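Local coordinates for protein peptidoglycan D,D-transpeptidase PbpA (Mycobacterium tuberculosis, PDB 3UN7) that probably cross-links the peptidoglycan of the mycobacterial cell wall as a penicillin-binding D,D-transpeptidase and takes part in the regulation of cell length, at residues A[112-117]-A[453-459]; A[132-138]-A[424-430]; A[146-152]-A[179-185]; A[411-415]-A[446-451]. The contacts are given in a common frame with arbitrary orientation. Residue numbers count along the deposited sequence, not the author numbering.

Interaction 1: residues A[112-117]-A[453-459]; sequences RIQQAG and VIEAALQ
Both segments are alpha-helical, and they run nearly antiparallel: the axes of 112-117 and 453-458 make an angle of 162° between their N-to-C directions and approach to 8.4 Å. Ile113 lies opposite Ala456 (CA to CA 5.3 Å) and Gly117 opposite Val453 (CA to CA 5.5 Å), so one turn of each helix sets the register. Small residues permit this spacing. Ala116 CB meets Ala456 CB at 3.6 Å, both CA-to-CB bonds pointing across the interface, and Gly117 CA lies 3.6 Å from Val453 CG2. Ile113, in the m,t rotamer, fills the side of the interface that faces the sheet: its CD1 reaches Ala457 CB at 3.5 Å, and its CG2 reaches CG1 of Val453 (chi1 t) at 3.6 Å. At the exposed end, Arg112 NH2 comes only to 4.1 Å from Gln459 OE1, so the joint is essentially apolar; it buries 323 Å². This is the pairing of the two helices that cover one face of the antiparallel sheet in the penicillin-binding transpeptidase fold. Val453 rests on Val133 and Ala135 of strand 131-136 and Val427 of strand 425-431, Ala457 on Val425 of the latter, and Ile113 on Ala135 and on Leu144 and Ala145 of strand 143-149.

Interaction 2: residues A[132-138]-A[424-430]; sequences AVVALEP and KVAVAVL
Where strand 425-430 begins, its other edge carries a classic beta bulge: Lys424 and Val425 both face Ala418 of the neighbouring strand 411-418. Beside it Pro138 CD packs 3.5 Å from Lys424 C, and a water donates to Glu137 OE2 (2.8 Å) and Lys424 O (2.5 Å); Glu137 OE1 is hydrogen-bonded to Thr140 OG1. Beyond the bulge the strands 132-136 and 425-430 are regular and antiparallel, their axes 4.6 Å apart at 165°. Hydrogen-bonded pairs are Ala132-Leu430 and Val134-Ala428 (all N to O distances 2.9 Å) and Leu136-Ala426 (both 2.8 Å). Between them, the non-hydrogen-bonded pairs Val133-Val429 and Ala135-Val427 have CA atoms 4.6 and 4.4 Å apart. Val133, Ala135, Val427 and Val429 share one face, where Ala135 CB meets Val427 CG1 at 4.1 Å and helix 446-458 packs; Ala132, Val134, Leu136, Ala426, Ala428 and Leu430 occupy the other. Joining the first strand of the sheet in chain order to the last, this is the centre of the five-stranded sheet of the penicillin-binding transpeptidase domain.

Interaction 3: residues A[146-152]-A[179-185]; sequences LVSSPSY and PLTNRAI
Pro179 opens the loop 179-185 against the chain leaving strand 146-149, its CA 4.6 Å from Ser151 CA. Its CB lies 3.3 Å from Ser151 O, and its CA 3.7 Å from the O of Pro150, a residue preceded by a cis peptide bond; Pro179 O approaches the ring edge of Tyr152, 3.5 Å from CD2 of that tyrosine. Leu180 (m,t) then sets CD2 over the ring face of Tyr152 (chi1 p), 3.7 Å from the centroid and 5° off the normal, a CH-pi contact. Thr181 contributes its carbonyl: a water donates to Thr181 O (2.7 Å) and Pro150 O (2.6 Å) and accepts from Ser148 OG (2.6 Å) and Arg183 NH2 (2.9 Å). The loop thus flanks 143-149, an outermost strand of the antiparallel transpeptidase sheet, by side-chain and water bonding without strand pairing. Asn182 OD1 receives a weak bond from Ala184 N (3.1 Å) within the loop, while its ND2 lies 3.9 Å from Leu146 CD2. Arg183 N donates to Ser148 OG (2.8 Å); its extended side chain brings CD to 3.5 Å from Ser149 O and lays the guanidinium face against Pro150 CD, with NE in a salt bridge to Glu432. Ala184 CB sits 3.6 Å from Leu146 CD1 and also touches Ala132 and Val134. At Ile185, CG2 completes the apolar patch, 3.8 Å from the same Leu146 CD1.

Interaction 4: residues A[411-415]-A[446-451]; sequences HAWYI and AAPIGR
Apolar packing joins the extended segment 411-415 to the helical segment 446-451, whose axes come within 7.4 Å at 34° between N-to-C directions. The closest CA pair is Tyr414 and Ala446, 5.5 Å apart. Ala446 points its CB at the strand, 4.0 Å from Ala412 CB, 3.9 Å from Tyr414 CB and 3.7 Å from Trp413 C. The aromatic contacts follow from the t chi1 of Tyr414 (-178°), which carries the ring across the helix: Ala447 CA stands over the ring face, 3.9 Å from the centroid and 22° off the normal, a CH-pi contact, while Tyr414 CD1 meets Ala447 CB at 3.7 Å. Gly450 CA lies 3.7 Å from Tyr414 CD2; an ideal CB on Gly450 would fall 2.1 Å from that atom, so the missing side chain makes room for the ring. The C-terminal helix of the transpeptidase domain here packs on its antiparallel sheet, and the opposite face of strand 411-418 looks toward the active site: Trp413, whose CA-to-CB bond points away from the helix, has its side chain about 7 Å from that of Ser193, probably the acyl-ester nucleophile. The guanidinium of Arg451 (m,t,t) packs a face on Tyr414 CE1; its NE is 3.6 Å from Tyr414 OH, without a hydrogen bond. Glu378 carries the polar link, forming a salt bridge with Arg451 NE through OE2 and a hydrogen bond with Tyr414 OH through OE1.

In the fold
From the N terminus, helix 111-123 leads into strand 131-136, the hairpin partner of strand 143-149. Interaction 3 closes the first and shortest loop, bringing 179-185 back onto that outer strand. Interaction 2 closes a far longer loop, with interaction 3 nested inside it, by setting strand 425-431 beside 131-136, and interaction 1 encloses all the others when the C-terminal helix returns to 111-123. Interaction 4, opening after interaction 3 has closed, crosses interaction 2, since strand 425-431 lies between its segments. Strand pairing links interaction 2 to both 3 and 4, through Val133 O to Val147 N and Val429 N to Tyr414 O, while helix 446-458 serves interactions 1 and 4 along one sheet face.

Interaction 1: residues A[112-117]-A[453-459]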
loop_
_atom_site.group_PDB
_atom_site.type_symbol
_atom_site.label_atom_id
_atom_site.label_comp_id
_atom_site.label_asym_id
_atom_site.label_seq_id
_atom_site.Cartn_x
_atom_site.Cartn_y
_atom_site.Cartn_z
ATOM N N ARG A 112 4.092 -16.276 -2.147
ATOM C CA ARG A 112 5.163 -15.976 -3.111
ATOM C C ARG A 112 5.332 -14.474 -3.275
ATOM O O ARG A 112 6.454 -13.969 -3.297
ATOM C CB ARG A 112 4.871 -16.600 -4.477
ATOM C CG ARG A 112 4.764 -18.109 -4.458
ATOM C CD ARG A 112 4.626 -18.679 -5.861
ATOM N NE ARG A 112 5.909 -19.164 -6.378
ATOM C CZ ARG A 112 6.140 -20.410 -6.795
ATOM N NH1 ARG A 112 5.168 -21.321 -6.782
ATOM N NH2 ARG A 112 7.347 -20.746 -7.241
ATOM N N ILE A 113 4.215 -13.757 -3.359
ATOM C CA ILE A 113 4.272 -12.313 -3.549
ATOM C C ILE A 113 4.734 -11.623 -2.257
ATOM O O ILE A 113 5.646 -10.809 -2.283
ATOM C CB ILE A 113 2.928 -11.746 -4.068
ATOM C CG1 ILE A 113 2.496 -12.517 -5.328
ATOM C CG2 ILE A 113 3.035 -10.231 -4.392
ATOM C CD1 ILE A 113 1.129 -12.087 -5.870
ATOM N N GLN A 114 4.121 -11.978 -1.130
ATOM C CA GLN A 114 4.509 -11.429 0.176
ATOM C C GLN A 114 6.019 -11.616 0.433
ATOM O O GLN A 114 6.703 -10.675 0.845
ATOM C CB GLN A 114 3.697 -12.100 1.286
ATOM C CG GLN A 114 3.967 -11.538 2.675
ATOM C CD GLN A 114 3.049 -10.386 3.027
ATOM O OE1 GLN A 114 2.194 -10.010 2.237
ATOM N NE2 GLN A 114 3.214 -9.830 4.229
ATOM N N GLN A 115 6.507 -12.839 0.203
ATOM C CA GLN A 115 7.911 -13.188 0.401
ATOM C C GLN A 115 8.826 -12.391 -0.522
ATOM O O GLN A 115 9.851 -11.891 -0.068
ATOM C CB GLN A 115 8.151 -14.697 0.239
ATOM C CG GLN A 115 9.523 -15.190 0.763
ATOM C CD GLN A 115 9.628 -15.098 2.280
ATOM O OE1 GLN A 115 8.746 -15.571 2.992
ATOM N NE2 GLN A 115 10.699 -14.466 2.779
ATOM N N ALA A 116 8.436 -12.225 -1.791
ATOM C CA ALA A 116 9.224 -11.408 -2.720
ATOM C C ALA A 116 9.296 -9.948 -2.291
ATOM O O ALA A 116 10.346 -9.331 -2.365
ATOM C CB ALA A 116 8.681 -11.521 -4.138
ATOM N N GLY A 117 8.175 -9.390 -1.838
ATOM C CA GLY A 117 8.166 -8.001 -1.380
ATOM C C GLY A 117 9.067 -7.845 -0.171
ATOM O O GLY A 117 9.909 -6.941 -0.122
ATOM N N VAL A 453 8.159 -7.765 -7.232
ATOM C CA VAL A 453 6.846 -8.112 -6.692
ATOM C C VAL A 453 5.898 -8.498 -7.825
ATOM O O VAL A 453 5.188 -9.513 -7.736
ATOM C CB VAL A 453 6.272 -6.970 -5.812
ATOM C CG1 VAL A 453 4.848 -7.243 -5.432
ATOM C CG2 VAL A 453 7.111 -6.820 -4.560
ATOM N N ILE A 454 5.906 -7.696 -8.891
ATOM C CA ILE A 454 5.147 -7.993 -10.104
ATOM C C ILE A 454 5.574 -9.331 -10.721
ATOM O O ILE A 454 4.727 -10.143 -11.100
ATOM C CB ILE A 454 5.262 -6.843 -11.141
ATOM C CG1 ILE A 454 4.564 -5.600 -10.598
ATOM C CG2 ILE A 454 4.657 -7.277 -12.488
ATOM C CD1 ILE A 454 4.905 -4.279 -11.323
ATOM N N GLU A 455 6.884 -9.558 -10.798
ATOM C CA GLU A 455 7.412 -10.804 -11.359
ATOM C C GLU A 455 6.860 -11.992 -10.581
ATOM O O GLU A 455 6.390 -12.957 -11.181
ATOM C CB GLU A 455 8.940 -10.813 -11.340
ATOM C CG GLU A 455 9.574 -12.038 -12.022
ATOM C CD GLU A 455 11.063 -11.857 -12.290
ATOM O OE1 GLU A 455 11.543 -10.690 -12.280
ATOM O OE2 GLU A 455 11.754 -12.881 -12.529
ATOM N N ALA A 456 6.896 -11.897 -9.252
ATOM C CA ALA A 456 6.401 -12.962 -8.374
ATOM C C ALA A 456 4.915 -13.208 -8.605
ATOM O O ALA A 456 4.469 -14.362 -8.690
ATOM C CB ALA A 456 6.668 -12.618 -6.920
ATOM N N ALA A 457 4.156 -12.124 -8.728
ATOM C CA ALA A 457 2.717 -12.193 -9.017
ATOM C C ALA A 457 2.377 -12.876 -10.339
ATOM O O ALA A 457 1.371 -13.574 -10.440
ATOM C CB ALA A 457 2.103 -10.785 -8.979
ATOM N N LEU A 458 3.212 -12.670 -11.351
ATOM C CA LEU A 458 2.922 -13.155 -12.713
ATOM C C LEU A 458 3.544 -14.505 -13.058
ATOM O O LEU A 458 3.263 -15.083 -14.114
ATOM C CB LEU A 458 3.337 -12.102 -13.749
ATOM C CG LEU A 458 2.636 -10.743 -13.630
ATOM C CD1 LEU A 458 3.092 -9.787 -14.719
ATOM C CD2 LEU A 458 1.110 -10.904 -13.646
ATOM N N GLN A 459 4.384 -15.022 -12.169
ATOM C CA GLN A 459 5.038 -16.311 -12.411
ATOM C C GLN A 459 4.052 -17.472 -12.621
ATOM O O GLN A 459 3.291 -17.837 -11.718
ATOM C CB GLN A 459 5.982 -16.642 -11.258
ATOM C CG GLN A 459 7.355 -16.036 -11.408
ATOM C CD GLN A 459 8.400 -16.784 -10.604
ATOM O OE1 GLN A 459 8.077 -17.517 -9.653
ATOM N NE2 GLN A 459 9.666 -16.614 -10.986
#

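Interaction 2: residues A[132-138]-A[424-430]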
loop_
_atom_site.group_PDB
_atom_site.type_symbol
_atom_site.label_atom_id
_atom_site.label_comp_id
_atom_site.label_asym_id
_atom_site.label_seq_id
_atom_site.Cartn_x
_atom_site.Cartn_y
_atom_site.Cartn_z
ATOM N N ALA A 132 7.071 0.147 2.995
ATOM C CA ALA A 132 5.973 -0.781 2.778
ATOM C C ALA A 132 5.848 -1.215 1.328
ATOM O O ALA A 132 6.313 -0.521 0.411
ATOM C CB ALA A 132 4.644 -0.191 3.291
ATOM N N VAL A 133 5.252 -2.389 1.135
ATOM C CA VAL A 133 4.891 -2.878 -0.179
ATOM C C VAL A 133 3.458 -3.412 -0.134
ATOM O O VAL A 133 3.081 -4.150 0.782
ATOM C CB VAL A 133 5.836 -4.015 -0.667
ATOM C CG1 VAL A 133 5.354 -4.586 -2.002
ATOM C CG2 VAL A 133 7.289 -3.523 -0.773
ATOM N N VAL A 134 2.662 -3.043 -1.126
ATOM C CA VAL A 134 1.293 -3.529 -1.222
ATOM C C VAL A 134 1.105 -4.047 -2.629
ATOM O O VAL A 134 1.539 -3.404 -3.603
ATOM C CB VAL A 134 0.234 -2.413 -0.951
ATOM C CG1 VAL A 134 -1.180 -2.950 -1.184
ATOM C CG2 VAL A 134 0.357 -1.882 0.471
ATOM N N ALA A 135 0.455 -5.200 -2.740
ATOM C CA ALA A 135 0.066 -5.742 -4.021
ATOM C C ALA A 135 -1.427 -6.044 -3.986
ATOM O O ALA A 135 -1.953 -6.601 -3.017
ATOM C CB ALA A 135 0.890 -6.995 -4.374
ATOM N N LEU A 136 -2.102 -5.638 -5.049
ATOM C CA LEU A 136 -3.549 -5.782 -5.163
ATOM C C LEU A 136 -3.859 -6.462 -6.476
ATOM O O LEU A 136 -3.115 -6.321 -7.456
ATOM C CB LEU A 136 -4.241 -4.408 -5.145
ATOM C CG LEU A 136 -4.052 -3.495 -3.921
ATOM C CD1 LEU A 136 -4.787 -2.174 -4.124
ATOM C CD2 LEU A 136 -4.549 -4.182 -2.630
ATOM N N GLU A 137 -4.958 -7.198 -6.503
ATOM C CA GLU A 137 -5.476 -7.742 -7.756
ATOM C C GLU A 137 -6.531 -6.769 -8.250
ATOM O O GLU A 137 -7.578 -6.648 -7.620
ATOM C CB GLU A 137 -6.114 -9.106 -7.506
ATOM C CG GLU A 137 -6.634 -9.783 -8.770
ATOM C CD GLU A 137 -6.942 -11.234 -8.505
ATOM O OE1 GLU A 137 -7.951 -11.509 -7.836
ATOM O OE2 GLU A 137 -6.163 -12.099 -8.946
ATOM N N PRO A 138 -6.269 -6.072 -9.376
ATOM C CA PRO A 138 -7.136 -4.954 -9.723
ATOM C C PRO A 138 -8.598 -5.303 -10.030
ATOM O O PRO A 138 -9.472 -4.506 -9.700
ATOM C CB PRO A 138 -6.419 -4.304 -10.918
ATOM C CG PRO A 138 -4.986 -4.792 -10.823
ATOM C CD PRO A 138 -5.168 -6.211 -10.353
ATOM N N LYS A 424 -3.082 -7.888 -13.887
ATOM C CA LYS A 424 -3.370 -8.948 -12.913
ATOM C C LYS A 424 -2.869 -8.584 -11.523
ATOM O O LYS A 424 -3.243 -9.205 -10.528
ATOM C CB LYS A 424 -2.761 -10.276 -13.377
ATOM C CG LYS A 424 -3.527 -10.859 -14.548
ATOM C CD LYS A 424 -2.601 -11.230 -15.687
ATOM C CE LYS A 424 -3.382 -11.580 -16.978
ATOM N NZ LYS A 424 -2.873 -10.811 -18.174
ATOM N N VAL A 425 -2.051 -7.544 -11.463
ATOM C CA VAL A 425 -1.470 -7.110 -10.217
ATOM C C VAL A 425 -1.206 -5.601 -10.290
ATOM O O VAL A 425 -0.878 -5.060 -11.353
ATOM C CB VAL A 425 -0.187 -7.933 -9.886
ATOM C CG1 VAL A 425 0.887 -7.796 -11.001
ATOM C CG2 VAL A 425 0.371 -7.614 -8.494
ATOM N N ALA A 426 -1.382 -4.934 -9.164
ATOM C CA ALA A 426 -1.007 -3.538 -9.011
ATOM C C ALA A 426 -0.186 -3.460 -7.734
ATOM O O ALA A 426 -0.483 -4.172 -6.780
ATOM C CB ALA A 426 -2.235 -2.697 -8.900
ATOM N N VAL A 427 0.830 -2.605 -7.707
ATOM C CA VAL A 427 1.729 -2.528 -6.558
ATOM C C VAL A 427 1.987 -1.091 -6.147
ATOM O O VAL A 427 1.878 -0.165 -6.961
ATOM C CB VAL A 427 3.100 -3.255 -6.790
ATOM C CG1 VAL A 427 2.883 -4.722 -7.146
ATOM C CG2 VAL A 427 3.959 -2.545 -7.899
ATOM N N ALA A 428 2.291 -0.909 -4.871
ATOM C CA ALA A 428 2.897 0.333 -4.400
ATOM C C ALA A 428 4.064 -0.025 -3.528
ATOM O O ALA A 428 3.950 -0.892 -2.652
ATOM C CB ALA A 428 1.921 1.175 -3.619
ATOM N N VAL A 429 5.184 0.644 -3.779
ATOM C CA VAL A 429 6.383 0.486 -2.960
ATOM C C VAL A 429 6.671 1.846 -2.391
ATOM O O VAL A 429 6.740 2.846 -3.130
ATOM C CB VAL A 429 7.579 0.021 -3.797
ATOM C CG1 VAL A 429 8.854 -0.077 -2.947
ATOM C CG2 VAL A 429 7.269 -1.292 -4.480
ATOM N N LEU A 430 6.789 1.907 -1.073
ATOM C CA LEU A 430 7.340 3.092 -0.439
ATOM C C LEU A 430 8.633 2.728 0.284
ATOM O O LEU A 430 8.630 1.855 1.165
ATOM C CB LEU A 430 6.337 3.725 0.534
ATOM C CG LEU A 430 7.036 4.750 1.436
ATOM C CD1 LEU A 430 7.161 6.121 0.761
ATOM C CD2 LEU A 430 6.309 4.814 2.745
HETATM O O HOH W 1 -3.672 -11.648 -10.060
#

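Interaction 3: residues A[146-152]-A[179-185]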
loop_
_atom_site.group_PDB
_atom_site.type_symbol
_atom_site.label_atom_id
_atom_site.label_comp_id
_atom_site.label_asym_id
_atom_site.label_seq_id
_atom_site.Cartn_x
_atom_site.Cartn_y
_atom_site.Cartn_z
ATOM N N LEU A 146 0.914 -7.480 1.760
ATOM C CA LEU A 146 0.863 -6.366 2.677
ATOM C C LEU A 146 2.145 -6.469 3.489
ATOM O O LEU A 146 2.220 -7.228 4.446
ATOM C CB LEU A 146 -0.374 -6.486 3.570
ATOM C CG LEU A 146 -0.899 -5.233 4.262
ATOM C CD1 LEU A 146 -1.449 -4.236 3.235
ATOM C CD2 LEU A 146 -1.999 -5.632 5.276
ATOM N N VAL A 147 3.168 -5.756 3.043
ATOM C CA VAL A 147 4.512 -5.840 3.619
ATOM C C VAL A 147 4.869 -4.544 4.328
ATOM O O VAL A 147 4.625 -3.464 3.809
ATOM C CB VAL A 147 5.571 -6.179 2.555
ATOM C CG1 VAL A 147 6.974 -6.190 3.170
ATOM C CG2 VAL A 147 5.279 -7.556 1.933
ATOM N N SER A 148 5.425 -4.660 5.530
ATOM C CA SER A 148 5.917 -3.490 6.264
ATOM C C SER A 148 7.320 -3.808 6.769
ATOM O O SER A 148 7.616 -4.960 7.110
ATOM C CB SER A 148 4.964 -3.129 7.415
ATOM O OG SER A 148 5.281 -1.852 7.958
ATOM N N SER A 149 8.194 -2.803 6.785
ATOM C CA SER A 149 9.593 -3.008 7.156
ATOM C C SER A 149 10.096 -1.756 7.899
ATOM O O SER A 149 9.789 -0.634 7.488
ATOM C CB SER A 149 10.425 -3.293 5.898
ATOM O OG SER A 149 11.780 -3.587 6.190
ATOM N N PRO A 150 10.815 -1.930 9.026
ATOM C CA PRO A 150 11.162 -3.187 9.694
ATOM C C PRO A 150 9.892 -3.829 10.253
ATOM O O PRO A 150 8.863 -3.165 10.349
ATOM C CB PRO A 150 12.088 -2.739 10.841
ATOM C CG PRO A 150 11.685 -1.311 11.120
ATOM C CD PRO A 150 11.344 -0.757 9.753
ATOM N N SER A 151 9.960 -5.111 10.592
ATOM C CA SER A 151 8.833 -5.793 11.218
ATOM C C SER A 151 9.317 -6.360 12.548
ATOM O O SER A 151 10.407 -6.023 13.000
ATOM C CB SER A 151 8.291 -6.877 10.295
ATOM O OG SER A 151 7.012 -7.320 10.724
ATOM N N TYR A 152 8.512 -7.208 13.177
ATOM C CA TYR A 152 8.823 -7.749 14.492
ATOM C C TYR A 152 8.373 -9.201 14.531
ATOM O O TYR A 152 7.664 -9.658 13.638
ATOM C CB TYR A 152 8.098 -6.955 15.583
ATOM C CG TYR A 152 6.612 -7.163 15.571
ATOM C CD1 TYR A 152 6.007 -8.066 16.458
ATOM C CD2 TYR A 152 5.803 -6.498 14.648
ATOM C CE1 TYR A 152 4.640 -8.299 16.423
ATOM C CE2 TYR A 152 4.435 -6.718 14.615
ATOM C CZ TYR A 152 3.864 -7.623 15.498
ATOM O OH TYR A 152 2.504 -7.825 15.471
ATOM N N PRO A 179 8.775 -0.877 14.632
ATOM C CA PRO A 179 8.449 -2.075 13.827
ATOM C C PRO A 179 7.034 -2.619 14.058
ATOM O O PRO A 179 6.519 -3.356 13.226
ATOM C CB PRO A 179 9.518 -3.079 14.236
ATOM C CG PRO A 179 9.953 -2.641 15.580
ATOM C CD PRO A 179 9.795 -1.157 15.657
ATOM N N LEU A 180 6.395 -2.223 15.157
ATOM C CA LEU A 180 5.005 -2.584 15.391
ATOM C C LEU A 180 4.061 -1.925 14.384
ATOM O O LEU A 180 2.963 -2.423 14.123
ATOM C CB LEU A 180 4.606 -2.231 16.830
ATOM C CG LEU A 180 5.122 -3.190 17.919
ATOM C CD1 LEU A 180 4.837 -2.602 19.298
ATOM C CD2 LEU A 180 4.469 -4.574 17.804
ATOM N N THR A 181 4.473 -0.785 13.834
ATOM C CA THR A 181 3.624 -0.057 12.891
ATOM C C THR A 181 3.430 -0.866 11.597
ATOM O O THR A 181 4.399 -1.385 11.012
ATOM C CB THR A 181 4.174 1.367 12.617
ATOM O OG1 THR A 181 4.320 2.056 13.867
ATOM C CG2 THR A 181 3.221 2.179 11.735
ATOM N N ASN A 182 2.171 -1.013 11.180
ATOM C CA ASN A 182 1.893 -1.574 9.873
ATOM C C ASN A 182 1.888 -0.396 8.909
ATOM O O ASN A 182 0.873 0.273 8.733
ATOM C CB ASN A 182 0.552 -2.329 9.849
ATOM C CG ASN A 182 0.265 -2.937 8.501
ATOM O OD1 ASN A 182 0.885 -2.563 7.504
ATOM N ND2 ASN A 182 -0.677 -3.880 8.450
ATOM N N ARG A 183 3.054 -0.137 8.320
ATOM C CA ARG A 183 3.266 1.017 7.451
ATOM C C ARG A 183 2.405 0.996 6.186
ATOM O O ARG A 183 2.145 2.045 5.604
ATOM C CB ARG A 183 4.750 1.122 7.073
ATOM C CG ARG A 183 5.610 1.602 8.226
ATOM C CD ARG A 183 7.120 1.616 7.927
ATOM N NE ARG A 183 7.785 2.553 8.837
ATOM C CZ ARG A 183 8.122 2.294 10.100
ATOM N NH1 ARG A 183 8.688 3.256 10.821
ATOM N NH2 ARG A 183 7.894 1.093 10.651
ATOM N N ALA A 184 1.978 -0.190 5.760
ATOM C CA ALA A 184 1.189 -0.335 4.535
ATOM C C ALA A 184 -0.199 0.309 4.638
ATOM O O ALA A 184 -0.740 0.775 3.634
ATOM C CB ALA A 184 1.044 -1.796 4.184
ATOM N N ILE A 185 -0.767 0.315 5.845
ATOM C CA ILE A 185 -2.166 0.768 6.050
ATOM C C ILE A 185 -2.396 1.748 7.188
ATOM O O ILE A 185 -3.445 2.369 7.240
ATOM C CB ILE A 185 -3.130 -0.410 6.271
ATOM C CG1 ILE A 185 -2.780 -1.203 7.556
ATOM C CG2 ILE A 185 -3.154 -1.306 5.041
ATOM C CD1 ILE A 185 -3.849 -2.241 7.969
HETATM O O HOH W 2 6.848 -1.519 9.978
#

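Interaction 4: residues A[411-415]-A[446-451]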
loop_
_atom_site.group_PDB
_atom_site.type_symbol
_atom_site.label_atom_id
_atom_site.label_comp_id
_atom_site.label_asym_id
_atom_site.label_seq_id
_atom_site.Cartn_x
_atom_site.Cartn_y
_atom_site.Cartn_z
ATOM N N HIS A 411 11.446 10.427 0.427
ATOM C CA HIS A 411 10.959 9.066 0.234
ATOM C C HIS A 411 11.024 8.680 -1.238
ATOM O O HIS A 411 10.992 9.548 -2.104
ATOM C CB HIS A 411 9.506 8.954 0.694
ATOM C CG HIS A 411 9.287 9.319 2.130
ATOM N ND1 HIS A 411 10.159 8.956 3.133
ATOM C CD2 HIS A 411 8.278 9.993 2.735
ATOM C CE1 HIS A 411 9.706 9.408 4.291
ATOM N NE2 HIS A 411 8.565 10.038 4.076
ATOM N N ALA A 412 11.082 7.381 -1.523
ATOM C CA ALA A 412 11.065 6.910 -2.905
ATOM C C ALA A 412 9.843 6.036 -3.060
ATOM O O ALA A 412 9.650 5.105 -2.280
ATOM C CB ALA A 412 12.314 6.125 -3.214
ATOM N N TRP A 413 9.028 6.352 -4.062
ATOM C CA TRP A 413 7.798 5.642 -4.345
ATOM C C TRP A 413 7.879 5.006 -5.723
ATOM O O TRP A 413 8.482 5.572 -6.639
ATOM C CB TRP A 413 6.634 6.617 -4.422
ATOM C CG TRP A 413 6.016 7.119 -3.149
ATOM C CD1 TRP A 413 6.259 8.318 -2.541
ATOM C CD2 TRP A 413 4.966 6.488 -2.392
ATOM N NE1 TRP A 413 5.458 8.458 -1.426
ATOM C CE2 TRP A 413 4.643 7.355 -1.325
ATOM C CE3 TRP A 413 4.281 5.267 -2.510
ATOM C CZ2 TRP A 413 3.665 7.038 -0.363
ATOM C CZ3 TRP A 413 3.292 4.946 -1.548
ATOM C CH2 TRP A 413 2.998 5.833 -0.495
ATOM N N TYR A 414 7.219 3.860 -5.871
ATOM C CA TYR A 414 6.944 3.264 -7.178
ATOM C C TYR A 414 5.526 2.734 -7.103
ATOM O O TYR A 414 5.201 1.976 -6.202
ATOM C CB TYR A 414 7.900 2.110 -7.433
ATOM C CG TYR A 414 7.790 1.392 -8.776
ATOM C CD1 TYR A 414 8.294 1.966 -9.947
ATOM C CD2 TYR A 414 7.248 0.106 -8.851
ATOM C CE1 TYR A 414 8.240 1.284 -11.165
ATOM C CE2 TYR A 414 7.185 -0.579 -10.042
ATOM C CZ TYR A 414 7.664 0.014 -11.196
ATOM O OH TYR A 414 7.594 -0.696 -12.359
ATOM N N ILE A 415 4.670 3.153 -8.028
ATOM C CA ILE A 415 3.348 2.551 -8.159
ATOM C C ILE A 415 3.207 2.003 -9.575
ATOM O O ILE A 415 3.724 2.600 -10.520
ATOM C CB ILE A 415 2.188 3.508 -7.767
ATOM C CG1 ILE A 415 2.152 4.765 -8.651
ATOM C CG2 ILE A 415 2.314 3.918 -6.286
ATOM C CD1 ILE A 415 0.837 5.555 -8.525
ATOM N N ALA A 446 13.124 2.282 -5.371
ATOM C CA ALA A 446 11.788 1.709 -5.184
ATOM C C ALA A 446 11.365 0.848 -6.369
ATOM O O ALA A 446 10.630 -0.119 -6.197
ATOM C CB ALA A 446 10.771 2.817 -4.925
ATOM N N ALA A 447 11.858 1.187 -7.566
ATOM C CA ALA A 447 11.411 0.540 -8.810
ATOM C C ALA A 447 11.675 -0.974 -8.922
ATOM O O ALA A 447 10.749 -1.729 -9.244
ATOM C CB ALA A 447 11.975 1.281 -10.038
ATOM N N PRO A 448 12.935 -1.425 -8.711
ATOM C CA PRO A 448 13.161 -2.880 -8.855
ATOM C C PRO A 448 12.464 -3.728 -7.776
ATOM O O PRO A 448 12.210 -4.907 -7.999
ATOM C CB PRO A 448 14.677 -3.032 -8.753
ATOM C CG PRO A 448 15.154 -1.779 -8.105
ATOM C CD PRO A 448 14.184 -0.695 -8.408
ATOM N N ILE A 449 12.181 -3.128 -6.624
ATOM C CA ILE A 449 11.368 -3.782 -5.579
ATOM C C ILE A 449 9.963 -4.047 -6.114
ATOM O O ILE A 449 9.415 -5.137 -5.932
ATOM C CB ILE A 449 11.310 -2.934 -4.280
ATOM C CG1 ILE A 449 12.710 -2.829 -3.661
ATOM C CG2 ILE A 449 10.310 -3.549 -3.265
ATOM C CD1 ILE A 449 12.892 -1.778 -2.569
ATOM N N GLY A 450 9.389 -3.042 -6.778
ATOM C CA GLY A 450 8.074 -3.174 -7.418
ATOM C C GLY A 450 8.070 -4.235 -8.503
ATOM O O GLY A 450 7.152 -5.043 -8.570
ATOM N N ARG A 451 9.107 -4.243 -9.338
ATOM C CA ARG A 451 9.215 -5.205 -10.423
ATOM C C ARG A 451 9.409 -6.634 -9.927
ATOM O O ARG A 451 8.840 -7.550 -10.511
ATOM C CB ARG A 451 10.300 -4.804 -11.429
ATOM C CG ARG A 451 10.027 -3.457 -12.077
ATOM C CD ARG A 451 10.933 -3.202 -13.275
ATOM N NE ARG A 451 10.711 -1.840 -13.734
ATOM C CZ ARG A 451 11.520 -0.822 -13.469
ATOM N NH1 ARG A 451 12.647 -1.023 -12.787
ATOM N NH2 ARG A 451 11.209 0.394 -13.904
#